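Local coordinates for erythrocyte membrane protein 1 (Plasmodium falciparum, PDB 2XU0) that probably binds host cell surface receptors as an adhesin of infected red cells, this piece being its N-terminal segment with the first Duffy-binding-like domain, which mediates rosetting, at residues 323-328 and 439-444; 98-103 and 138-143; 343-348 and 370-375; 435-440 and 451-456. The protein carries 10 engineered substitutions. All coordinates share one frame; numbering follows the deposited sequence.

Interaction 1 (323-328 and 439-444)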
loop_
_atom_site.group_PDB
_atom_site.type_symbol
_atom_site.label_atom_id
_atom_site.label_comp_id
_atom_site.label_asym_id
_atom_site.label_seq_id
_atom_site.Cartn_x
_atom_site.Cartn_y
_atom_site.Cartn_z
ATOM N N PHE A 323 0.954 8.196 -4.046
ATOM C CA PHE A 323 0.561 9.562 -4.413
ATOM C C PHE A 323 1.844 10.349 -4.728
ATOM O O PHE A 323 1.934 10.986 -5.780
ATOM C CB PHE A 323 -0.242 10.274 -3.258
ATOM C CG PHE A 323 -0.276 11.791 -3.367
ATOM C CD1 PHE A 323 -0.993 12.419 -4.390
ATOM C CD2 PHE A 323 0.501 12.584 -2.528
ATOM C CE1 PHE A 323 -0.957 13.812 -4.539
ATOM C CE2 PHE A 323 0.520 13.982 -2.671
ATOM C CZ PHE A 323 -0.196 14.579 -3.684
ATOM N N CYS A 324 2.826 10.332 -3.801
ATOM C CA CYS A 324 4.099 11.063 -3.957
ATOM C C CYS A 324 4.894 10.549 -5.170
ATOM O O CYS A 324 5.488 11.349 -5.901
ATOM C CB CYS A 324 4.922 10.967 -2.681
ATOM S SG CYS A 324 4.214 11.853 -1.267
ATOM N N ARG A 325 4.910 9.226 -5.371
ATOM C CA ARG A 325 5.629 8.597 -6.483
ATOM C C ARG A 325 5.015 9.050 -7.811
ATOM O O ARG A 325 5.737 9.604 -8.624
ATOM C CB ARG A 325 5.637 7.072 -6.355
ATOM C CG ARG A 325 6.307 6.359 -7.545
ATOM C CD ARG A 325 6.255 4.850 -7.407
ATOM N NE ARG A 325 4.939 4.292 -7.730
ATOM C CZ ARG A 325 4.510 4.013 -8.961
ATOM N NH1 ARG A 325 5.276 4.265 -10.012
ATOM N NH2 ARG A 325 3.305 3.500 -9.148
ATOM N N ILE A 326 3.681 8.875 -7.979
ATOM C CA ILE A 326 2.909 9.277 -9.157
ATOM C C ILE A 326 2.955 10.788 -9.408
ATOM O O ILE A 326 3.036 11.192 -10.568
ATOM C CB ILE A 326 1.457 8.678 -9.171
ATOM C CG1 ILE A 326 1.445 7.114 -9.175
ATOM C CG2 ILE A 326 0.589 9.228 -10.294
ATOM C CD1 ILE A 326 2.323 6.476 -10.236
ATOM N N LYS A 327 2.895 11.612 -8.349
ATOM C CA LYS A 327 2.970 13.069 -8.462
ATOM C C LYS A 327 4.254 13.494 -9.197
ATOM O O LYS A 327 4.201 14.390 -10.049
ATOM C CB LYS A 327 2.877 13.757 -7.082
ATOM C CG LYS A 327 2.862 15.286 -7.152
ATOM C CD LYS A 327 2.797 15.917 -5.755
ATOM C CE LYS A 327 2.820 17.415 -5.870
ATOM N NZ LYS A 327 2.716 18.088 -4.551
ATOM N N LYS A 328 5.396 12.849 -8.876
ATOM C CA LYS A 328 6.667 13.141 -9.543
ATOM C C LYS A 328 6.572 12.846 -11.048
ATOM O O LYS A 328 6.989 13.683 -11.854
ATOM C CB LYS A 328 7.837 12.381 -8.898
ATOM C CG LYS A 328 8.383 13.091 -7.673
ATOM C CD LYS A 328 9.440 12.248 -6.986
ATOM C CE LYS A 328 9.585 12.617 -5.534
ATOM N NZ LYS A 328 9.847 11.421 -4.693
ATOM N N GLY A 439 7.914 9.269 4.468
ATOM C CA GLY A 439 8.015 8.068 3.643
ATOM C C GLY A 439 9.120 8.115 2.613
ATOM O O GLY A 439 9.563 9.199 2.237
ATOM N N LYS A 440 9.576 6.951 2.137
ATOM C CA LYS A 440 10.645 6.880 1.125
ATOM C C LYS A 440 10.395 7.857 -0.062
ATOM O O LYS A 440 11.222 8.741 -0.340
ATOM C CB LYS A 440 10.809 5.431 0.633
ATOM C CG LYS A 440 12.059 5.178 -0.215
ATOM C CD LYS A 440 12.055 3.780 -0.848
ATOM C CE LYS A 440 12.848 2.780 -0.041
ATOM N NZ LYS A 440 12.994 1.474 -0.750
ATOM N N HIS A 441 9.238 7.726 -0.705
ATOM C CA HIS A 441 8.868 8.539 -1.866
ATOM C C HIS A 441 8.504 9.948 -1.456
ATOM O O HIS A 441 8.965 10.894 -2.083
ATOM C CB HIS A 441 7.723 7.880 -2.652
ATOM C CG HIS A 441 8.124 6.618 -3.343
ATOM N ND1 HIS A 441 8.871 6.639 -4.505
ATOM C CD2 HIS A 441 7.875 5.331 -3.014
ATOM C CE1 HIS A 441 9.061 5.371 -4.837
ATOM N NE2 HIS A 441 8.465 4.552 -3.985
ATOM N N CYS A 442 7.728 10.106 -0.368
ATOM C CA CYS A 442 7.305 11.446 0.079
ATOM C C CYS A 442 8.392 12.382 0.588
ATOM O O CYS A 442 8.309 13.586 0.340
ATOM C CB CYS A 442 6.129 11.359 1.036
ATOM S SG CYS A 442 4.648 10.607 0.301
ATOM N N HIS A 443 9.385 11.855 1.317
ATOM C CA HIS A 443 10.445 12.681 1.896
ATOM C C HIS A 443 11.486 13.162 0.889
ATOM O O HIS A 443 12.114 14.196 1.109
ATOM C CB HIS A 443 11.106 11.957 3.066
ATOM C CG HIS A 443 11.796 12.857 4.038
ATOM N ND1 HIS A 443 13.138 12.695 4.342
ATOM C CD2 HIS A 443 11.304 13.883 4.773
ATOM C CE1 HIS A 443 13.420 13.630 5.238
ATOM N NE2 HIS A 443 12.347 14.364 5.533
ATOM N N ASP A 444 11.639 12.419 -0.219
ATOM C CA ASP A 444 12.571 12.668 -1.310
ATOM C C ASP A 444 12.225 13.867 -2.247
ATOM O O ASP A 444 11.825 13.684 -3.400
ATOM C CB ASP A 444 12.862 11.358 -2.077
ATOM C CG ASP A 444 13.991 11.410 -3.100
ATOM O OD1 ASP A 444 13.965 10.595 -4.054
ATOM O OD2 ASP A 444 14.906 12.263 -2.945
HETATM O O HOH W 1 9.470 8.994 -5.941
#
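Lys328 reaches from helix 311-338 to the carbonyl oxygens of His441 and Asp444, in and just after the weakly bonded helical turn 440-443, while a disulfide from Cys324 joins the same two elements one helical turn earlier. The ammonium NZ of Lys328 donates to His441 O at 2.8 Å, coming in 19° from the carbonyl plane. A second, weak bond runs from NZ to Asp444 O at 3.3 Å. The third partner is a water, 2.8 Å from Lys328 NZ, which accepts from the lysine and also lies in the plane of the His441 ring, hydrogen-bonded to ND1. The Asp444 carboxylate stays beyond salt-bridge range, so the lysine charge is met mainly by carbonyl and water oxygens. Cys324 SG and Cys442 SG are bonded at 2.0 Å with a torsion of 99° about the S-S bond, close to the relaxed value. Arg325 lies alongside His441, the two side chains running the same way, and its CB sits over one face of the imidazole, 4.0 Å from the ring centroid, in a CH-pi contact. Arg325 CG stands anti to the backbone N (chi1 176°), which puts it beside the ring, and CD comes to 3.8 Å from His441 CE1. The polar end of Arg325 turns to other partners, pairing with Glu322 and the carbonyl of Phe105. Glu321, from the same long helix, accepts from the backbone N of His441. The covalent link is thus flanked by a lysine whose positive charge would probably make a second charge on the nearby imidazole less favourable.

Interaction 2 (98-103 and 138-143)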
loop_
_atom_site.group_PDB
_atom_site.type_symbol
_atom_site.label_atom_id
_atom_site.label_comp_id
_atom_site.label_asym_id
_atom_site.label_seq_id
_atom_site.Cartn_x
_atom_site.Cartn_y
_atom_site.Cartn_z
ATOM N N TYR A 98 -6.706 -14.797 -13.037
ATOM C CA TYR A 98 -7.743 -14.771 -14.071
ATOM C C TYR A 98 -8.880 -13.831 -13.705
ATOM O O TYR A 98 -9.434 -13.912 -12.603
ATOM C CB TYR A 98 -8.288 -16.184 -14.349
ATOM C CG TYR A 98 -9.438 -16.208 -15.333
ATOM C CD1 TYR A 98 -9.246 -15.864 -16.672
ATOM C CD2 TYR A 98 -10.726 -16.549 -14.923
ATOM C CE1 TYR A 98 -10.303 -15.882 -17.582
ATOM C CE2 TYR A 98 -11.794 -16.551 -15.821
ATOM C CZ TYR A 98 -11.573 -16.233 -17.154
ATOM O OH TYR A 98 -12.612 -16.244 -18.046
ATOM N N GLY A 99 -9.224 -12.977 -14.661
ATOM C CA GLY A 99 -10.288 -11.995 -14.521
ATOM C C GLY A 99 -9.792 -10.712 -13.894
ATOM O O GLY A 99 -10.510 -9.710 -13.860
ATOM N N ARG A 100 -8.543 -10.727 -13.419
ATOM C CA ARG A 100 -7.968 -9.555 -12.787
ATOM C C ARG A 100 -7.217 -8.668 -13.727
ATOM O O ARG A 100 -6.444 -9.134 -14.565
ATOM C CB ARG A 100 -7.155 -9.910 -11.540
ATOM C CG ARG A 100 -8.056 -10.086 -10.320
ATOM C CD ARG A 100 -8.132 -11.537 -9.986
ATOM N NE ARG A 100 -9.073 -11.839 -8.909
ATOM C CZ ARG A 100 -10.309 -12.275 -9.111
ATOM N NH1 ARG A 100 -10.800 -12.356 -10.343
ATOM N NH2 ARG A 100 -11.068 -12.632 -8.085
ATOM N N GLU A 101 -7.473 -7.372 -13.586
ATOM C CA GLU A 101 -6.837 -6.313 -14.343
ATOM C C GLU A 101 -5.382 -6.245 -13.906
ATOM O O GLU A 101 -5.066 -6.531 -12.751
ATOM C CB GLU A 101 -7.521 -4.963 -14.041
ATOM C CG GLU A 101 -8.986 -4.870 -14.456
ATOM C CD GLU A 101 -9.681 -3.564 -14.108
ATOM O OE1 GLU A 101 -9.071 -2.484 -14.292
ATOM O OE2 GLU A 101 -10.853 -3.622 -13.667
ATOM N N GLN A 102 -4.503 -5.908 -14.836
ATOM C CA GLN A 102 -3.077 -5.734 -14.575
ATOM C C GLN A 102 -2.854 -4.233 -14.576
ATOM O O GLN A 102 -3.838 -3.499 -14.506
ATOM C CB GLN A 102 -2.198 -6.497 -15.604
ATOM C CG GLN A 102 -2.468 -6.188 -17.095
ATOM C CD GLN A 102 -3.669 -6.911 -17.663
ATOM O OE1 GLN A 102 -3.835 -8.130 -17.507
ATOM N NE2 GLN A 102 -4.537 -6.167 -18.335
ATOM N N ASN A 103 -1.617 -3.763 -14.672
ATOM C CA ASN A 103 -1.316 -2.330 -14.624
ATOM C C ASN A 103 -1.750 -1.686 -13.296
ATOM O O ASN A 103 -2.157 -0.526 -13.251
ATOM C CB ASN A 103 -1.782 -1.554 -15.883
ATOM C CG ASN A 103 -0.674 -1.297 -16.876
ATOM O OD1 ASN A 103 -0.643 -1.877 -17.970
ATOM N ND2 ASN A 103 0.277 -0.439 -16.504
ATOM N N ILE A 138 -5.911 -7.922 -6.732
ATOM C CA ILE A 138 -5.150 -9.022 -6.133
ATOM C C ILE A 138 -5.514 -10.389 -6.760
ATOM O O ILE A 138 -6.689 -10.638 -7.075
ATOM C CB ILE A 138 -5.269 -8.999 -4.569
ATOM C CG1 ILE A 138 -3.900 -9.181 -3.907
ATOM C CG2 ILE A 138 -6.326 -10.003 -4.016
ATOM C CD1 ILE A 138 -3.846 -8.893 -2.390
ATOM N N CYS A 139 -4.508 -11.263 -6.930
ATOM C CA CYS A 139 -4.706 -12.593 -7.525
ATOM C C CYS A 139 -5.250 -13.613 -6.534
ATOM O O CYS A 139 -4.511 -14.502 -6.106
ATOM C CB CYS A 139 -3.429 -13.083 -8.203
ATOM S SG CYS A 139 -2.828 -12.001 -9.522
ATOM N N ASP A 140 -6.560 -13.517 -6.209
ATOM C CA ASP A 140 -7.265 -14.349 -5.225
ATOM C C ASP A 140 -8.324 -15.298 -5.836
ATOM O O ASP A 140 -9.031 -15.996 -5.103
ATOM C CB ASP A 140 -7.969 -13.401 -4.198
ATOM C CG ASP A 140 -9.148 -12.589 -4.756
ATOM O OD1 ASP A 140 -9.284 -12.496 -6.009
ATOM O OD2 ASP A 140 -9.890 -11.996 -3.954
ATOM N N GLN A 141 -8.440 -15.305 -7.168
ATOM C CA GLN A 141 -9.435 -16.082 -7.909
ATOM C C GLN A 141 -9.613 -17.558 -7.556
ATOM O O GLN A 141 -10.753 -18.019 -7.454
ATOM C CB GLN A 141 -9.332 -15.806 -9.402
ATOM C CG GLN A 141 -10.681 -15.813 -10.106
ATOM C CD GLN A 141 -10.902 -17.045 -10.943
ATOM O OE1 GLN A 141 -12.018 -17.559 -11.022
ATOM N NE2 GLN A 141 -9.857 -17.514 -11.624
ATOM N N ASN A 142 -8.512 -18.270 -7.252
ATOM C CA ASN A 142 -8.535 -19.683 -6.866
ATOM C C ASN A 142 -9.216 -19.914 -5.536
ATOM O O ASN A 142 -9.772 -21.006 -5.307
ATOM C CB ASN A 142 -7.105 -20.242 -6.834
ATOM C CG ASN A 142 -6.199 -19.582 -5.829
ATOM O OD1 ASN A 142 -5.960 -18.360 -5.852
ATOM N ND2 ASN A 142 -5.686 -20.383 -4.920
ATOM N N LEU A 143 -9.190 -18.886 -4.645
ATOM C CA LEU A 143 -9.838 -18.957 -3.336
ATOM C C LEU A 143 -11.367 -18.844 -3.451
ATOM O O LEU A 143 -12.047 -19.056 -2.453
ATOM C CB LEU A 143 -9.257 -17.938 -2.324
ATOM C CG LEU A 143 -7.724 -17.938 -2.068
ATOM C CD1 LEU A 143 -7.372 -17.018 -0.905
ATOM C CD2 LEU A 143 -7.197 -19.349 -1.768
#
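Two loops of the N-terminal part of the Duffy-binding-like domain meet here beside the disulfide Cys97-Cys139, with Arg100 of one loop gripping Asp140 of the other. The guanidinium approaches side-on and places two nitrogens on a single carboxylate oxygen: NH2 lies 2.7 Å from Asp140 OD1 in a salt bridge, and NE donates to the same OD1 at 3.0 Å. OD1 lies close to the guanidinium plane, yet the two flat groups are turned 56° against each other, and NH2 arrives on the syn side, 26° out of the carboxylate plane. The arginine chain bends at CG (chi2 107°), which carries CD to within 3.4 Å of Ile138 O; NE adds a weak bond to that carbonyl. Gln141 covers one face of the guanidinium, its CB 3.7 Å above the centre. The rest of the Gln141 side chain runs beside Tyr98, where NE2 lies at the ring edge, 3.5 Å from CD2, and CG packs on Tyr98 O at 3.4 Å. NH2 also pairs with Glu144, so two acids share the arginine charge, while Glu168 of helix 154-175 accepts from the backbone N of Cys139. Cys139 itself centres an inverse gamma turn, and the 3-10 segment beginning at Gln141 follows. The arrangement is that of a disulfide-linked pair of loops, closed by a salt bridge from a partly exposed arginine to a buried aspartate, as befits the cysteine-rich Duffy-binding-like fold.

Interaction 3 (343-348 and 370-375)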
loop_
_atom_site.group_PDB
_atom_site.type_symbol
_atom_site.label_atom_id
_atom_site.label_comp_id
_atom_site.label_asym_id
_atom_site.label_seq_id
_atom_site.Cartn_x
_atom_site.Cartn_y
_atom_site.Cartn_z
ATOM N N ASN A 343 15.095 25.408 -24.835
ATOM C CA ASN A 343 14.352 25.529 -26.088
ATOM C C ASN A 343 13.379 26.724 -26.087
ATOM O O ASN A 343 12.427 26.756 -26.876
ATOM C CB ASN A 343 13.663 24.206 -26.434
ATOM C CG ASN A 343 14.626 23.133 -26.886
ATOM O OD1 ASN A 343 15.386 23.299 -27.853
ATOM N ND2 ASN A 343 14.601 21.994 -26.209
ATOM N N LYS A 344 13.645 27.721 -25.205
ATOM C CA LYS A 344 12.895 28.981 -25.075
ATOM C C LYS A 344 11.373 28.850 -24.826
ATOM O O LYS A 344 10.612 29.765 -25.147
ATOM C CB LYS A 344 13.224 29.949 -26.247
ATOM C CG LYS A 344 14.687 30.409 -26.279
ATOM C CD LYS A 344 14.999 31.339 -27.453
ATOM C CE LYS A 344 14.681 32.794 -27.178
ATOM N NZ LYS A 344 15.042 33.669 -28.324
ATOM N N LYS A 345 10.941 27.721 -24.244
ATOM C CA LYS A 345 9.543 27.456 -23.906
ATOM C C LYS A 345 9.288 27.815 -22.443
ATOM O O LYS A 345 9.920 27.258 -21.536
ATOM C CB LYS A 345 9.187 25.983 -24.159
ATOM C CG LYS A 345 7.735 25.620 -23.844
ATOM C CD LYS A 345 7.504 24.082 -23.727
ATOM C CE LYS A 345 7.673 23.291 -25.015
ATOM N NZ LYS A 345 6.857 23.848 -26.131
ATOM N N TYR A 346 8.343 28.730 -22.234
ATOM C CA TYR A 346 7.888 29.199 -20.929
ATOM C C TYR A 346 6.439 29.625 -21.099
ATOM O O TYR A 346 6.129 30.748 -21.530
ATOM C CB TYR A 346 8.769 30.338 -20.386
ATOM C CG TYR A 346 8.746 30.528 -18.878
ATOM C CD1 TYR A 346 9.929 30.599 -18.148
ATOM C CD2 TYR A 346 7.547 30.746 -18.197
ATOM C CE1 TYR A 346 9.919 30.832 -16.770
ATOM C CE2 TYR A 346 7.524 30.963 -16.818
ATOM C CZ TYR A 346 8.714 31.014 -16.107
ATOM O OH TYR A 346 8.699 31.226 -14.743
ATOM N N CYS A 347 5.551 28.692 -20.765
ATOM C CA CYS A 347 4.112 28.856 -20.860
ATOM C C CYS A 347 3.509 29.064 -19.463
ATOM O O CYS A 347 4.189 28.877 -18.441
ATOM C CB CYS A 347 3.522 27.624 -21.540
ATOM S SG CYS A 347 4.308 27.202 -23.123
ATOM N N SER A 348 2.220 29.414 -19.430
ATOM C CA SER A 348 1.429 29.544 -18.210
ATOM C C SER A 348 0.285 28.511 -18.291
ATOM O O SER A 348 0.021 27.967 -19.380
ATOM C CB SER A 348 0.854 30.950 -18.102
ATOM O OG SER A 348 -0.300 31.143 -18.902
ATOM N N CYS A 370 1.984 26.690 -26.340
ATOM C CA CYS A 370 1.448 26.908 -24.987
ATOM C C CYS A 370 0.030 26.433 -24.667
ATOM O O CYS A 370 -0.147 25.947 -23.548
ATOM C CB CYS A 370 1.751 28.300 -24.457
ATOM S SG CYS A 370 3.523 28.646 -24.328
ATOM N N PRO A 371 -0.953 26.388 -25.618
ATOM C CA PRO A 371 -2.247 25.748 -25.294
ATOM C C PRO A 371 -2.079 24.320 -24.756
ATOM O O PRO A 371 -2.878 23.929 -23.923
ATOM C CB PRO A 371 -3.006 25.777 -26.629
ATOM C CG PRO A 371 -2.430 26.960 -27.351
ATOM C CD PRO A 371 -0.962 26.911 -27.003
ATOM N N ARG A 372 -1.019 23.575 -25.162
ATOM C CA ARG A 372 -0.718 22.225 -24.656
ATOM C C ARG A 372 -0.352 22.232 -23.145
ATOM O O ARG A 372 -0.588 21.233 -22.458
ATOM C CB ARG A 372 0.421 21.558 -25.441
ATOM C CG ARG A 372 0.140 21.338 -26.921
ATOM C CD ARG A 372 1.044 20.276 -27.532
ATOM N NE ARG A 372 2.471 20.625 -27.494
ATOM C CZ ARG A 372 3.098 21.354 -28.414
ATOM N NH1 ARG A 372 2.431 21.853 -29.447
ATOM N NH2 ARG A 372 4.396 21.597 -28.300
ATOM N N CYS A 373 0.257 23.345 -22.644
ATOM C CA CYS A 373 0.559 23.528 -21.221
ATOM C C CYS A 373 -0.769 23.617 -20.494
ATOM O O CYS A 373 -0.953 22.914 -19.509
ATOM C CB CYS A 373 1.414 24.763 -20.956
ATOM S SG CYS A 373 1.685 25.108 -19.192
ATOM N N GLN A 374 -1.711 24.433 -21.021
ATOM C CA GLN A 374 -3.071 24.575 -20.495
ATOM C C GLN A 374 -3.757 23.195 -20.352
ATOM O O GLN A 374 -4.239 22.882 -19.268
ATOM C CB GLN A 374 -3.905 25.541 -21.361
ATOM C CG GLN A 374 -5.294 25.833 -20.797
ATOM C CD GLN A 374 -6.093 26.798 -21.633
ATOM O OE1 GLN A 374 -6.649 27.759 -21.117
ATOM N NE2 GLN A 374 -6.198 26.553 -22.938
ATOM N N ASP A 375 -3.721 22.361 -21.408
ATOM C CA ASP A 375 -4.314 21.016 -21.430
ATOM C C ASP A 375 -3.690 20.055 -20.395
ATOM O O ASP A 375 -4.418 19.272 -19.776
ATOM C CB ASP A 375 -4.241 20.407 -22.843
ATOM C CG ASP A 375 -4.809 21.282 -23.955
ATOM O OD1 ASP A 375 -5.756 22.066 -23.680
ATOM O OD2 ASP A 375 -4.304 21.192 -25.095
#
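The backbone turns at Asn343 and Lys344 and runs extended from Lys345 to Ser348, passing the first turn of helix 371-407 so that the CA atoms of Cys347 and Cys370 come within 5.3 Å, and no hydrogen bond joins the two segments. A disulfide does so instead: Cys347 SG and Cys370 SG are bonded at 2.0 Å, with a torsion of -67° about the S-S bond. The bridge is compact, with Cys347 CB only 3.5 Å from Cys370 CB, which is tighter than ordinary van der Waals contact. Cys373, one turn further along the helix, packs beside it, its CB 3.6 Å from Cys347 CB. The sulfur of Cys373, SG, lies 3.3 Å from Ser348 O and is itself bonded to Cys338, so two disulfides lie side by side at the start of this helix. At the margin Lys345 and Arg372 cross at about a right angle, with Lys345 NZ 4.0 Å from Arg372 NH2. This approach of like charges is probably eased by Asp369, which forms long, weak ion pairs with both side chains, and by Glu337, in a similarly weak pair with Arg372. The backbone of Cys347 is hydrogen-bonded to Cys338, at the end of helix 311-338. Strand 345-346 pairs antiparallel with 339-340, Lys344 and Lys345 forming a G1 bulge opposite Asp340, and the Tyr346 ring rests against strands 475-477 and 483-485. The hairpin thus lies between the end of helix 311-338, the start of helix 371-407, to which the disulfide ties it, and the C-terminal hairpin.

Interaction 4 (435-440 and 451-456)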
loop_
_atom_site.group_PDB
_atom_site.type_symbol
_atom_site.label_atom_id
_atom_site.label_comp_id
_atom_site.label_asym_id
_atom_site.label_seq_id
_atom_site.Cartn_x
_atom_site.Cartn_y
_atom_site.Cartn_z
ATOM N N LEU A 435 4.549 11.227 9.808
ATOM C CA LEU A 435 5.090 9.916 9.408
ATOM C C LEU A 435 4.915 9.713 7.888
ATOM O O LEU A 435 5.816 9.174 7.231
ATOM C CB LEU A 435 4.388 8.775 10.169
ATOM C CG LEU A 435 4.465 8.777 11.706
ATOM C CD1 LEU A 435 3.856 7.488 12.289
ATOM C CD2 LEU A 435 5.888 9.056 12.229
ATOM N N LEU A 436 3.766 10.164 7.337
ATOM C CA LEU A 436 3.493 10.061 5.904
ATOM C C LEU A 436 4.464 10.941 5.129
ATOM O O LEU A 436 4.995 10.491 4.112
ATOM C CB LEU A 436 2.018 10.369 5.553
ATOM C CG LEU A 436 0.953 9.461 6.186
ATOM C CD1 LEU A 436 -0.411 9.902 5.758
ATOM C CD2 LEU A 436 1.185 7.957 5.865
ATOM N N ASN A 437 4.738 12.154 5.637
ATOM C CA ASN A 437 5.749 13.088 5.082
ATOM C C ASN A 437 7.119 12.427 5.005
ATOM O O ASN A 437 7.900 12.717 4.104
ATOM C CB ASN A 437 5.892 14.348 5.986
ATOM C CG ASN A 437 4.706 15.278 5.924
ATOM O OD1 ASN A 437 3.775 15.060 5.137
ATOM N ND2 ASN A 437 4.672 16.302 6.792
ATOM N N ASN A 438 7.399 11.541 5.960
ATOM C CA ASN A 438 8.700 10.886 6.106
ATOM C C ASN A 438 8.908 9.664 5.261
ATOM O O ASN A 438 9.963 9.062 5.377
ATOM C CB ASN A 438 8.925 10.517 7.568
ATOM C CG ASN A 438 9.094 11.686 8.478
ATOM O OD1 ASN A 438 9.574 12.737 8.072
ATOM N ND2 ASN A 438 8.725 11.501 9.738
ATOM N N GLY A 439 7.914 9.269 4.468
ATOM C CA GLY A 439 8.015 8.068 3.643
ATOM C C GLY A 439 9.120 8.115 2.613
ATOM O O GLY A 439 9.563 9.199 2.237
ATOM N N LYS A 440 9.576 6.951 2.137
ATOM C CA LYS A 440 10.645 6.880 1.125
ATOM C C LYS A 440 10.395 7.857 -0.062
ATOM O O LYS A 440 11.222 8.741 -0.340
ATOM C CB LYS A 440 10.809 5.431 0.633
ATOM C CG LYS A 440 12.059 5.178 -0.215
ATOM C CD LYS A 440 12.055 3.780 -0.848
ATOM C CE LYS A 440 12.848 2.780 -0.041
ATOM N NZ LYS A 440 12.994 1.474 -0.750
ATOM N N LYS A 451 8.113 20.594 -1.267
ATOM C CA LYS A 451 8.224 19.573 -0.239
ATOM C C LYS A 451 6.830 19.095 0.160
ATOM O O LYS A 451 5.928 19.911 0.352
ATOM C CB LYS A 451 9.082 20.027 0.972
ATOM C CG LYS A 451 8.561 21.227 1.787
ATOM C CD LYS A 451 7.826 20.825 3.085
ATOM C CE LYS A 451 8.698 20.824 4.323
ATOM N NZ LYS A 451 9.565 19.616 4.401
ATOM N N ILE A 452 6.648 17.770 0.250
ATOM C CA ILE A 452 5.384 17.164 0.642
ATOM C C ILE A 452 5.149 17.417 2.123
ATOM O O ILE A 452 6.031 17.131 2.938
ATOM C CB ILE A 452 5.380 15.647 0.315
ATOM C CG1 ILE A 452 5.527 15.366 -1.221
ATOM C CG2 ILE A 452 4.177 14.952 0.932
ATOM C CD1 ILE A 452 4.324 15.744 -2.167
ATOM N N ASP A 453 3.967 17.978 2.467
ATOM C CA ASP A 453 3.557 18.230 3.851
ATOM C C ASP A 453 2.064 18.054 3.937
ATOM O O ASP A 453 1.296 18.968 3.580
ATOM C CB ASP A 453 4.024 19.601 4.376
ATOM C CG ASP A 453 3.766 19.852 5.867
ATOM O OD1 ASP A 453 3.230 18.952 6.546
ATOM O OD2 ASP A 453 4.123 20.934 6.354
ATOM N N PHE A 454 1.653 16.863 4.401
ATOM C CA PHE A 454 0.256 16.473 4.566
ATOM C C PHE A 454 -0.474 17.321 5.609
ATOM O O PHE A 454 -1.712 17.366 5.592
ATOM C CB PHE A 454 0.096 14.966 4.772
ATOM C CG PHE A 454 0.490 14.181 3.527
ATOM C CD1 PHE A 454 -0.261 14.278 2.352
ATOM C CD2 PHE A 454 1.615 13.361 3.527
ATOM C CE1 PHE A 454 0.102 13.554 1.201
ATOM C CE2 PHE A 454 1.998 12.662 2.378
ATOM C CZ PHE A 454 1.237 12.755 1.225
ATOM N N ASN A 455 0.300 18.010 6.497
ATOM C CA ASN A 455 -0.240 18.940 7.488
ATOM C C ASN A 455 -0.517 20.319 6.848
ATOM O O ASN A 455 -1.069 21.181 7.500
ATOM C CB ASN A 455 0.690 19.072 8.704
ATOM C CG ASN A 455 0.722 17.859 9.580
ATOM O OD1 ASN A 455 1.787 17.320 9.926
ATOM N ND2 ASN A 455 -0.435 17.361 9.917
ATOM N N LYS A 456 -0.152 20.512 5.576
ATOM C CA LYS A 456 -0.414 21.744 4.829
ATOM C C LYS A 456 -1.035 21.329 3.487
ATOM O O LYS A 456 -0.349 21.340 2.462
ATOM C CB LYS A 456 0.891 22.580 4.650
ATOM C CG LYS A 456 1.368 23.215 5.951
ATOM C CD LYS A 456 2.405 24.301 5.720
ATOM C CE LYS A 456 2.692 25.102 6.973
ATOM N NZ LYS A 456 1.541 25.959 7.383
HETATM O O HOH W 2 8.107 15.379 3.137
#
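Asp453 OD1 is gripped by two donors that reach it from opposite faces of the carboxylate: Asn437 ND2 at 3.0 Å and Asn455 N at 3.1 Å. Both stand well out of the carboxylate plane, and the amide plane of Asn437 is turned 87° against it. The same amide uses its oxygen as well, for Phe454 N donates to Asn437 OD1 at 2.9 Å in a nearly straight bond (175° at the hydrogen), in the carbonyl plane and on a lone pair. One asparagine at the end of helix 429-437 thereby reads two successive residues of the loop. The bond from Asn455 N makes Asp453 the head of an Asx turn, which coincides with a type I beta turn from Asp453 to Lys456, the N-cap residue of helix 457-460. Beside these bonds, the Phe454 ring slides past the asparagine in the opposite direction; its CD2 comes to 3.2 Å from Asn437 OD1 and to 3.6 Å from Leu436 CB. A water lies between the backbones, 2.8 Å from Asn437 O and 2.7 Å from Ile452 O. Beyond the loop, Phe454 packs on Phe461, and Leu436 leans on Phe316 of helix 311-338.

From the N terminus, interaction 2 comes first: 98-103 and 138-143 close a mostly irregular loop ahead of helix 154-175, complete before the others begin. Interaction 1 then opens on helix 311-338 and closes over a hundred residues later at 439-444. Nested within that span, interaction 3 ties the 339-346 hairpin to the start of helix 371-407, its centre about 25 Å from that of interaction 1. Interaction 4, sharing Gly439 and Lys440 with interaction 1, joins the end of helix 429-437 to the turn before helix 457-460; the two touch where Cys442 packs against Leu436 and Ile452. Interactions 1, 3 and 4 belong to the C-terminal subdomain, whereas interaction 2 lies across the chain's centre from 1 and 4.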